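Local structure of methylocystis parvus OBBP MbnE (Methylocystis parvus OBBP, 5ICQ) at residues S76-F80 against L91-F96; F96-M100 against L197-L203; A336-E340 against S563-V567. The protein probably binds the copper-chelating peptide methanobactin in the periplasm, as a solute-binding protein of the kind that serves transporters. One frame throughout, in Å; residues are numbered along the deposited sequence.

Contact 1: residues S76-F80 against L91-F96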
loop_
_atom_site.group_PDB
_atom_site.type_symbol
_atom_site.label_atom_id
_atom_site.label_comp_id
_atom_site.label_asym_id
_atom_site.label_seq_id
_atom_site.Cartn_x
_atom_site.Cartn_y
_atom_site.Cartn_z
ATOM N N SER A 76 2.977 12.369 -18.739
ATOM C CA SER A 76 1.543 12.306 -18.961
ATOM C C SER A 76 0.821 12.924 -17.775
ATOM O O SER A 76 1.303 12.868 -16.640
ATOM C CB SER A 76 1.069 10.864 -19.144
ATOM O OG SER A 76 -0.324 10.814 -19.409
ATOM N N LEU A 77 -0.342 13.514 -18.052
ATOM C CA LEU A 77 -1.217 14.023 -17.005
ATOM C C LEU A 77 -2.462 13.158 -16.843
ATOM O O LEU A 77 -3.476 13.623 -16.308
ATOM C CB LEU A 77 -1.594 15.478 -17.292
ATOM C CG LEU A 77 -0.393 16.415 -17.373
ATOM C CD1 LEU A 77 -0.816 17.859 -17.628
ATOM C CD2 LEU A 77 0.445 16.312 -16.100
ATOM N N ASN A 78 -2.402 11.897 -17.289
ATOM C CA ASN A 78 -3.517 10.961 -17.155
ATOM C C ASN A 78 -3.106 9.857 -16.193
ATOM O O ASN A 78 -2.348 8.947 -16.573
ATOM C CB ASN A 78 -3.918 10.369 -18.513
ATOM C CG ASN A 78 -5.153 9.473 -18.426
ATOM O OD1 ASN A 78 -5.664 9.191 -17.341
ATOM N ND2 ASN A 78 -5.634 9.014 -19.587
ATOM N N PRO A 79 -3.570 9.889 -14.942
ATOM C CA PRO A 79 -3.200 8.845 -13.983
ATOM C C PRO A 79 -4.040 7.585 -14.072
ATOM O O PRO A 79 -3.827 6.672 -13.273
ATOM C CB PRO A 79 -3.413 9.538 -12.624
ATOM C CG PRO A 79 -4.488 10.545 -12.885
ATOM C CD PRO A 79 -4.320 10.997 -14.318
ATOM N N PHE A 80 -4.991 7.501 -15.005
ATOM C CA PHE A 80 -5.971 6.434 -14.971
ATOM C C PHE A 80 -5.840 5.436 -16.109
ATOM O O PHE A 80 -6.575 4.445 -16.109
ATOM C CB PHE A 80 -7.393 7.018 -14.992
ATOM C CG PHE A 80 -7.627 8.058 -13.946
ATOM C CD1 PHE A 80 -7.448 7.757 -12.605
ATOM C CD2 PHE A 80 -8.036 9.335 -14.297
ATOM C CE1 PHE A 80 -7.662 8.717 -11.630
ATOM C CE2 PHE A 80 -8.262 10.291 -13.331
ATOM C CZ PHE A 80 -8.069 9.994 -12.003
ATOM N N LEU A 91 -2.415 14.777 -9.156
ATOM C CA LEU A 91 -3.636 15.052 -9.910
ATOM C C LEU A 91 -4.870 14.479 -9.239
ATOM O O LEU A 91 -5.940 15.100 -9.261
ATOM C CB LEU A 91 -3.519 14.493 -11.331
ATOM C CG LEU A 91 -2.428 15.149 -12.168
ATOM C CD1 LEU A 91 -2.152 14.315 -13.438
ATOM C CD2 LEU A 91 -2.829 16.561 -12.529
ATOM N N VAL A 92 -4.750 13.292 -8.657
ATOM C CA VAL A 92 -5.869 12.715 -7.934
ATOM C C VAL A 92 -6.147 13.573 -6.712
ATOM O O VAL A 92 -5.216 14.020 -6.025
ATOM C CB VAL A 92 -5.552 11.258 -7.553
ATOM C CG1 VAL A 92 -6.674 10.662 -6.714
ATOM C CG2 VAL A 92 -5.314 10.424 -8.817
ATOM N N GLY A 93 -7.427 13.840 -6.451
ATOM C CA GLY A 93 -7.795 14.646 -5.300
ATOM C C GLY A 93 -7.765 16.132 -5.603
ATOM O O GLY A 93 -8.782 16.815 -5.465
ATOM N N ASN A 94 -6.603 16.639 -6.033
ATOM C CA ASN A 94 -6.476 18.061 -6.354
ATOM C C ASN A 94 -7.270 18.435 -7.598
ATOM O O ASN A 94 -7.843 19.530 -7.668
ATOM C CB ASN A 94 -5.007 18.427 -6.557
ATOM C CG ASN A 94 -4.211 18.370 -5.268
ATOM O OD1 ASN A 94 -4.699 18.766 -4.200
ATOM N ND2 ASN A 94 -2.988 17.873 -5.356
ATOM N N VAL A 95 -7.273 17.569 -8.609
ATOM C CA VAL A 95 -7.948 17.833 -9.879
ATOM C C VAL A 95 -9.106 16.869 -10.100
ATOM O O VAL A 95 -10.247 17.290 -10.306
ATOM C CB VAL A 95 -6.954 17.780 -11.062
ATOM C CG1 VAL A 95 -7.684 18.026 -12.366
ATOM C CG2 VAL A 95 -5.858 18.816 -10.879
ATOM N N PHE A 96 -8.837 15.567 -10.035
ATOM C CA PHE A 96 -9.848 14.542 -10.282
ATOM C C PHE A 96 -10.461 14.066 -8.973
ATOM O O PHE A 96 -9.738 13.671 -8.053
ATOM C CB PHE A 96 -9.232 13.347 -11.012
ATOM C CG PHE A 96 -8.591 13.705 -12.320
ATOM C CD1 PHE A 96 -9.363 14.126 -13.393
ATOM C CD2 PHE A 96 -7.222 13.594 -12.481
ATOM C CE1 PHE A 96 -8.778 14.438 -14.607
ATOM C CE2 PHE A 96 -6.623 13.898 -13.697
ATOM C CZ PHE A 96 -7.399 14.328 -14.757
#
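With chi1 of Phe80 at -52° and of Phe96 at -58°, each CG stands beside its own backbone N and anti to the carbonyl carbon, which brings the two aromatics together in a T-shaped (edge-to-face) pair. Phe80 supplies the edge and Phe96 the face: the ring centroids lie 5.0 Å apart with the planes at 69°. The point of closest approach is Phe80 CE2, over one face of the Phe96 ring, offset toward its rim and 3.6 Å from Phe96 CD2, while Val95 CG1 covers the other face of Phe96. Pro79 wedges in beside the pair. Its CG sits over the centre of the Phe80 ring, and its CD comes within 3.8 Å of Phe96 CE2. Val92 CG2 touches both Pro79 CG and Phe80 CE1, the latter at 4.0 Å, and Leu91 CD1 packs against Leu77, 3.2 Å from Leu77 O. No hydrogen bond crosses the contact; each segment is braced from within. Asn78 OD1 accepts from Phe80 N at 3.0 Å, and Leu91 O takes Val95 N and Phe96 N from opposite faces of its plane. Leu77 and Leu91 both rest on Leu238 of strand 237-242, so the cluster packs the connection between strands 65-71 and 100-103 against the four-stranded mixed sheet; segment 76-80 itself carries an ST turn at Ser76 followed by an Asx turn at Asn78.

Contact 2: residues F96-M100 against L197-L203; sequences FQGLM and LAIMPVL
Gln97 O takes the hydrogen of Val202 N at 2.8 Å in a backbone bond that joins 96-100 to 197-203; the donor stands nearly along the C=O axis, and the N-H points at the oxygen with an angle of 157°. The same oxygen also receives a CA-H...O contact from Pro201 CA. One step further, Gly98 CA approaches Met200 O at 3.2 Å in a second contact of this kind, at a place where a side chain would press on the carbonyl oxygens of 198-200. A further bond runs from Met100 N to Ala198 O, 3.0 Å long, its donor tilted 19° from the carbonyl plane. A water bridges the two segments: it accepts from Gln97 N and donates to Val202 O, so both groups are satisfied although they do not meet.

Ala198 lies in the last turn of helix 193-198, and the acceptor it offers Met100 therefore belongs to the C-terminal end of that helix, where the chain turns into an extended segment running beside the lead-in to strand 100-103 of the six-stranded antiparallel sheet. The side-chain amide of Gln97 turns elsewhere: OE1 accepts from Ser224 OG and Trp247 NE1, and NE2 is bonded to Tyr246 OH.

Apolar groups pack alongside these bonds. Met100 carries its sulfur past the methyl of Ala198, with SD 3.9 Å from Ala198 CB. Leu99, its CG beside the backbone N at chi1 -73°, crosses Val202 at about a right angle and lays CD2 4.1 Å from Val202 CG2. Leu203 CD2 reaches Phe96 CD1 at 3.7 Å, while Leu203 N donates to Ser151 OG.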
loop_
_atom_site.group_PDB
_atom_site.type_symbol
_atom_site.label_atom_id
_atom_site.label_comp_id
_atom_site.label_asym_id
_atom_site.label_seq_id
_atom_site.Cartn_x
_atom_site.Cartn_y
_atom_site.Cartn_z
ATOM N N PHE A 96 -8.837 15.567 -10.035
ATOM C CA PHE A 96 -9.848 14.542 -10.282
ATOM C C PHE A 96 -10.461 14.066 -8.973
ATOM O O PHE A 96 -9.738 13.671 -8.053
ATOM C CB PHE A 96 -9.232 13.347 -11.012
ATOM C CG PHE A 96 -8.591 13.705 -12.320
ATOM C CD1 PHE A 96 -9.363 14.126 -13.393
ATOM C CD2 PHE A 96 -7.222 13.594 -12.481
ATOM C CE1 PHE A 96 -8.778 14.438 -14.607
ATOM C CE2 PHE A 96 -6.623 13.898 -13.697
ATOM C CZ PHE A 96 -7.399 14.328 -14.757
ATOM N N GLN A 97 -11.791 14.053 -8.908
ATOM C CA GLN A 97 -12.501 13.744 -7.675
ATOM C C GLN A 97 -13.365 12.505 -7.839
ATOM O O GLN A 97 -13.924 12.257 -8.908
ATOM C CB GLN A 97 -13.423 14.892 -7.256
ATOM C CG GLN A 97 -12.733 16.191 -7.011
ATOM C CD GLN A 97 -13.710 17.190 -6.456
ATOM O OE1 GLN A 97 -14.731 17.489 -7.083
ATOM N NE2 GLN A 97 -13.433 17.679 -5.258
ATOM N N GLY A 98 -13.523 11.756 -6.748
ATOM C CA GLY A 98 -14.471 10.662 -6.725
ATOM C C GLY A 98 -15.845 11.079 -6.237
ATOM O O GLY A 98 -16.094 12.218 -5.838
ATOM N N LEU A 99 -16.764 10.112 -6.265
ATOM C CA LEU A 99 -18.096 10.346 -5.719
ATOM C C LEU A 99 -18.053 10.597 -4.216
ATOM O O LEU A 99 -18.857 11.377 -3.687
ATOM C CB LEU A 99 -18.988 9.152 -6.031
ATOM C CG LEU A 99 -19.430 9.041 -7.483
ATOM C CD1 LEU A 99 -20.053 7.651 -7.726
ATOM C CD2 LEU A 99 -20.409 10.156 -7.813
ATOM N N MET A 100 -17.145 9.931 -3.505
ATOM C CA MET A 100 -17.035 10.080 -2.064
ATOM C C MET A 100 -15.570 10.260 -1.698
ATOM O O MET A 100 -14.670 9.868 -2.446
ATOM C CB MET A 100 -17.650 8.883 -1.322
ATOM C CG MET A 100 -19.161 8.714 -1.598
ATOM S SD MET A 100 -19.907 7.343 -0.665
ATOM C CE MET A 100 -20.063 8.122 0.948
ATOM N N LEU A 197 -16.649 1.507 -6.344
ATOM C CA LEU A 197 -17.419 2.387 -7.222
ATOM C C LEU A 197 -17.464 3.810 -6.683
ATOM O O LEU A 197 -17.456 4.776 -7.458
ATOM C CB LEU A 197 -18.844 1.848 -7.392
ATOM C CG LEU A 197 -18.957 0.494 -8.097
ATOM C CD1 LEU A 197 -20.379 -0.056 -7.995
ATOM C CD2 LEU A 197 -18.543 0.636 -9.550
ATOM N N ALA A 198 -17.515 3.956 -5.360
ATOM C CA ALA A 198 -17.601 5.271 -4.741
ATOM C C ALA A 198 -16.326 6.091 -4.895
ATOM O O ALA A 198 -16.384 7.321 -4.796
ATOM C CB ALA A 198 -17.943 5.112 -3.260
ATOM N N ILE A 199 -15.169 5.464 -5.114
ATOM C CA ILE A 199 -13.943 6.232 -5.265
ATOM C C ILE A 199 -13.514 6.357 -6.723
ATOM O O ILE A 199 -12.429 6.873 -6.995
ATOM C CB ILE A 199 -12.809 5.653 -4.399
ATOM C CG1 ILE A 199 -12.530 4.192 -4.767
ATOM C CG2 ILE A 199 -13.159 5.778 -2.917
ATOM C CD1 ILE A 199 -11.322 3.589 -3.970
ATOM N N MET A 200 -14.336 5.900 -7.666
ATOM C CA MET A 200 -14.042 6.110 -9.081
ATOM C C MET A 200 -13.948 7.609 -9.369
ATOM O O MET A 200 -14.785 8.375 -8.884
ATOM C CB MET A 200 -15.150 5.495 -9.945
ATOM C CG MET A 200 -14.968 5.704 -11.441
ATOM S SD MET A 200 -16.496 5.432 -12.364
ATOM C CE MET A 200 -17.394 6.918 -11.917
ATOM N N PRO A 201 -12.949 8.066 -10.134
ATOM C CA PRO A 201 -12.907 9.489 -10.505
ATOM C C PRO A 201 -14.033 9.830 -11.462
ATOM O O PRO A 201 -14.405 9.024 -12.317
ATOM C CB PRO A 201 -11.542 9.638 -11.186
ATOM C CG PRO A 201 -11.287 8.263 -11.766
ATOM C CD PRO A 201 -11.809 7.322 -10.713
ATOM N N VAL A 202 -14.576 11.035 -11.321
ATOM C CA VAL A 202 -15.668 11.487 -12.179
ATOM C C VAL A 202 -15.083 12.427 -13.224
ATOM O O VAL A 202 -14.602 13.519 -12.900
ATOM C CB VAL A 202 -16.787 12.165 -11.381
ATOM C CG1 VAL A 202 -17.878 12.648 -12.335
ATOM C CG2 VAL A 202 -17.374 11.186 -10.349
ATOM N N LEU A 203 -15.121 12.003 -14.483
ATOM C CA LEU A 203 -14.470 12.659 -15.609
ATOM C C LEU A 203 -15.505 13.345 -16.495
ATOM O O LEU A 203 -16.648 12.882 -16.587
ATOM C CB LEU A 203 -13.679 11.647 -16.443
ATOM C CG LEU A 203 -12.695 10.807 -15.619
ATOM C CD1 LEU A 203 -12.057 9.740 -16.478
ATOM C CD2 LEU A 203 -11.633 11.687 -14.979
HETATM O O HOH W 1 -13.273 15.148 -11.065
#

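Contact 3: residues A336-E340 against S563-V567; sequences ARLRE and SGFYV
Gly564 and Phe565 offer their carbonyls to Arg339 where helix 547-563 gives way to strand 567-572, so that the first turn of helix 336-343 is tied to a helix-to-strand connection in the part of the fold built on the eight-stranded mixed sheet. Gly564 O is gripped side-on by two nitrogens of the Arg339 guanidinium, NE at 3.2 Å and NH2 at 2.8 Å. The bond from NH2 is the straighter, at 159°, and the oxygen lies in the guanidinium plane for both. Ala336 CB also touches this oxygen, and Ala336 CA covers one face of the guanidinium. A glycine suits position 564, since a CB there would collide with the Tyr566 ring.

Phe565 leaves helical geometry with a positive phi. Its carbonyl accepts a weak bond from Arg339 NE, and its ring lies against Glu340. With CG anti to the backbone N (chi1 174°) and the chain extended beyond it, Glu340 runs across the face of the ring: CB stands 3.6 Å from the Phe565 ring centroid in a CH-pi contact, and the carboxylate is stacked with its plane 13° from that of the ring. Glu340 OE1 is salt-bridged to Arg395, while OE2 lies close to the carboxylate of Glu397, so that the arginine probably offsets charge that the two acids bring together.

A leucine in place of Arg339 would probably leave Gly564 O without either of its guanidinium donors and let the 564-565 turn shift against the helix, and it would also give up the bond from NH1 to Phe333 O.

Tyr566 follows, its ring nearly parallel to the Arg339 guanidinium, and Tyr566 CE1 comes to 3.9 Å from Arg339 NH2.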
loop_
_atom_site.group_PDB
_atom_site.type_symbol
_atom_site.label_atom_id
_atom_site.label_comp_id
_atom_site.label_asym_id
_atom_site.label_seq_id
_atom_site.Cartn_x
_atom_site.Cartn_y
_atom_site.Cartn_z
ATOM N N ALA A 336 7.454 -27.246 4.785
ATOM C CA ALA A 336 7.391 -26.045 5.625
ATOM C C ALA A 336 8.393 -26.098 6.772
ATOM O O ALA A 336 8.803 -25.047 7.287
ATOM C CB ALA A 336 5.978 -25.841 6.187
ATOM N N ARG A 337 8.763 -27.304 7.213
ATOM C CA ARG A 337 9.729 -27.434 8.301
ATOM C C ARG A 337 11.113 -26.993 7.852
ATOM O O ARG A 337 11.851 -26.363 8.623
ATOM C CB ARG A 337 9.782 -28.885 8.802
ATOM C CG ARG A 337 8.513 -29.364 9.505
ATOM C CD ARG A 337 8.543 -30.875 9.724
ATOM N NE ARG A 337 8.570 -31.610 8.459
ATOM C CZ ARG A 337 8.436 -32.930 8.363
ATOM N NH1 ARG A 337 8.257 -33.662 9.460
ATOM N NH2 ARG A 337 8.486 -33.520 7.177
ATOM N N LEU A 338 11.487 -27.337 6.616
ATOM C CA LEU A 338 12.761 -26.847 6.081
ATOM C C LEU A 338 12.730 -25.337 5.870
ATOM O O LEU A 338 13.730 -24.653 6.115
ATOM C CB LEU A 338 13.104 -27.571 4.771
ATOM C CG LEU A 338 14.415 -27.162 4.070
ATOM C CD1 LEU A 338 15.061 -28.366 3.380
ATOM C CD2 LEU A 338 14.196 -26.056 3.040
ATOM N N ARG A 339 11.608 -24.798 5.377
ATOM C CA ARG A 339 11.525 -23.351 5.216
ATOM C C ARG A 339 11.660 -22.652 6.560
ATOM O O ARG A 339 12.359 -21.636 6.666
ATOM C CB ARG A 339 10.214 -22.950 4.527
ATOM C CG ARG A 339 10.053 -23.625 3.158
ATOM C CD ARG A 339 8.924 -23.028 2.311
ATOM N NE ARG A 339 7.595 -23.204 2.918
ATOM C CZ ARG A 339 6.722 -24.143 2.573
ATOM N NH1 ARG A 339 7.053 -25.065 1.656
ATOM N NH2 ARG A 339 5.528 -24.185 3.153
ATOM N N GLU A 340 10.988 -23.171 7.595
ATOM C CA GLU A 340 11.131 -22.587 8.930
ATOM C C GLU A 340 12.580 -22.639 9.399
ATOM O O GLU A 340 13.112 -21.652 9.929
ATOM C CB GLU A 340 10.223 -23.296 9.942
ATOM C CG GLU A 340 10.472 -22.785 11.372
ATOM C CD GLU A 340 9.455 -23.263 12.400
ATOM O OE1 GLU A 340 8.662 -24.178 12.105
ATOM O OE2 GLU A 340 9.449 -22.701 13.518
ATOM N N SER A 563 2.402 -19.385 9.486
ATOM C CA SER A 563 2.639 -20.796 9.772
ATOM C C SER A 563 3.087 -21.577 8.552
ATOM O O SER A 563 3.559 -22.708 8.708
ATOM C CB SER A 563 1.382 -21.453 10.348
ATOM O OG SER A 563 1.136 -20.956 11.646
ATOM N N GLY A 564 2.936 -21.018 7.356
ATOM C CA GLY A 564 3.449 -21.661 6.165
ATOM C C GLY A 564 4.911 -21.398 5.885
ATOM O O GLY A 564 5.513 -22.115 5.078
ATOM N N PHE A 565 5.505 -20.397 6.537
ATOM C CA PHE A 565 6.906 -20.049 6.305
ATOM C C PHE A 565 7.186 -19.918 4.811
ATOM O O PHE A 565 8.166 -20.452 4.279
ATOM C CB PHE A 565 7.829 -21.072 6.980
ATOM C CG PHE A 565 7.624 -21.118 8.463
ATOM C CD1 PHE A 565 8.266 -20.202 9.281
ATOM C CD2 PHE A 565 6.699 -21.997 9.030
ATOM C CE1 PHE A 565 8.033 -20.198 10.663
ATOM C CE2 PHE A 565 6.462 -22.001 10.403
ATOM C CZ PHE A 565 7.129 -21.100 11.219
ATOM N N TYR A 566 6.289 -19.198 4.129
ATOM C CA TYR A 566 6.472 -18.927 2.710
ATOM C C TYR A 566 7.549 -17.888 2.474
ATOM O O TYR A 566 8.114 -17.825 1.372
ATOM C CB TYR A 566 5.159 -18.451 2.084
ATOM C CG TYR A 566 4.044 -19.456 2.247
ATOM C CD1 TYR A 566 4.037 -20.641 1.519
ATOM C CD2 TYR A 566 3.000 -19.221 3.139
ATOM C CE1 TYR A 566 3.008 -21.581 1.676
ATOM C CE2 TYR A 566 1.973 -20.149 3.299
ATOM C CZ TYR A 566 1.991 -21.321 2.572
ATOM O OH TYR A 566 0.964 -22.212 2.742
ATOM N N VAL A 567 7.821 -17.056 3.475
ATOM C CA VAL A 567 8.771 -15.961 3.347
ATOM C C VAL A 567 9.651 -15.970 4.586
ATOM O O VAL A 567 9.260 -16.473 5.643
ATOM C CB VAL A 567 8.083 -14.578 3.198
ATOM C CG1 VAL A 567 7.084 -14.581 2.069
ATOM C CG2 VAL A 567 7.386 -14.206 4.484
HETATM O O HOH W 2 11.164 -18.822 7.173
#

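From the N terminus, contact 1 closes first, a short loop within the connection from strand 65-71 to strand 100-103, and hands Phe96 directly to contact 2. Contact 2 then closes a much longer loop, bringing the segment that follows helix 193-198 back to the approach of strand 100-103. The two follow in series, and they touch: Phe80 CZ lies 3.6 Å from Pro201 CB, making one continuous patch that joins the four-stranded mixed sheet to the six-stranded antiparallel one. Contact 3 neither encloses nor crosses the others. It ties helix 336-343 to the link between helix 547-563 and strand 567-572 of the eight-stranded mixed sheet, on the opposite side of the chain's centre.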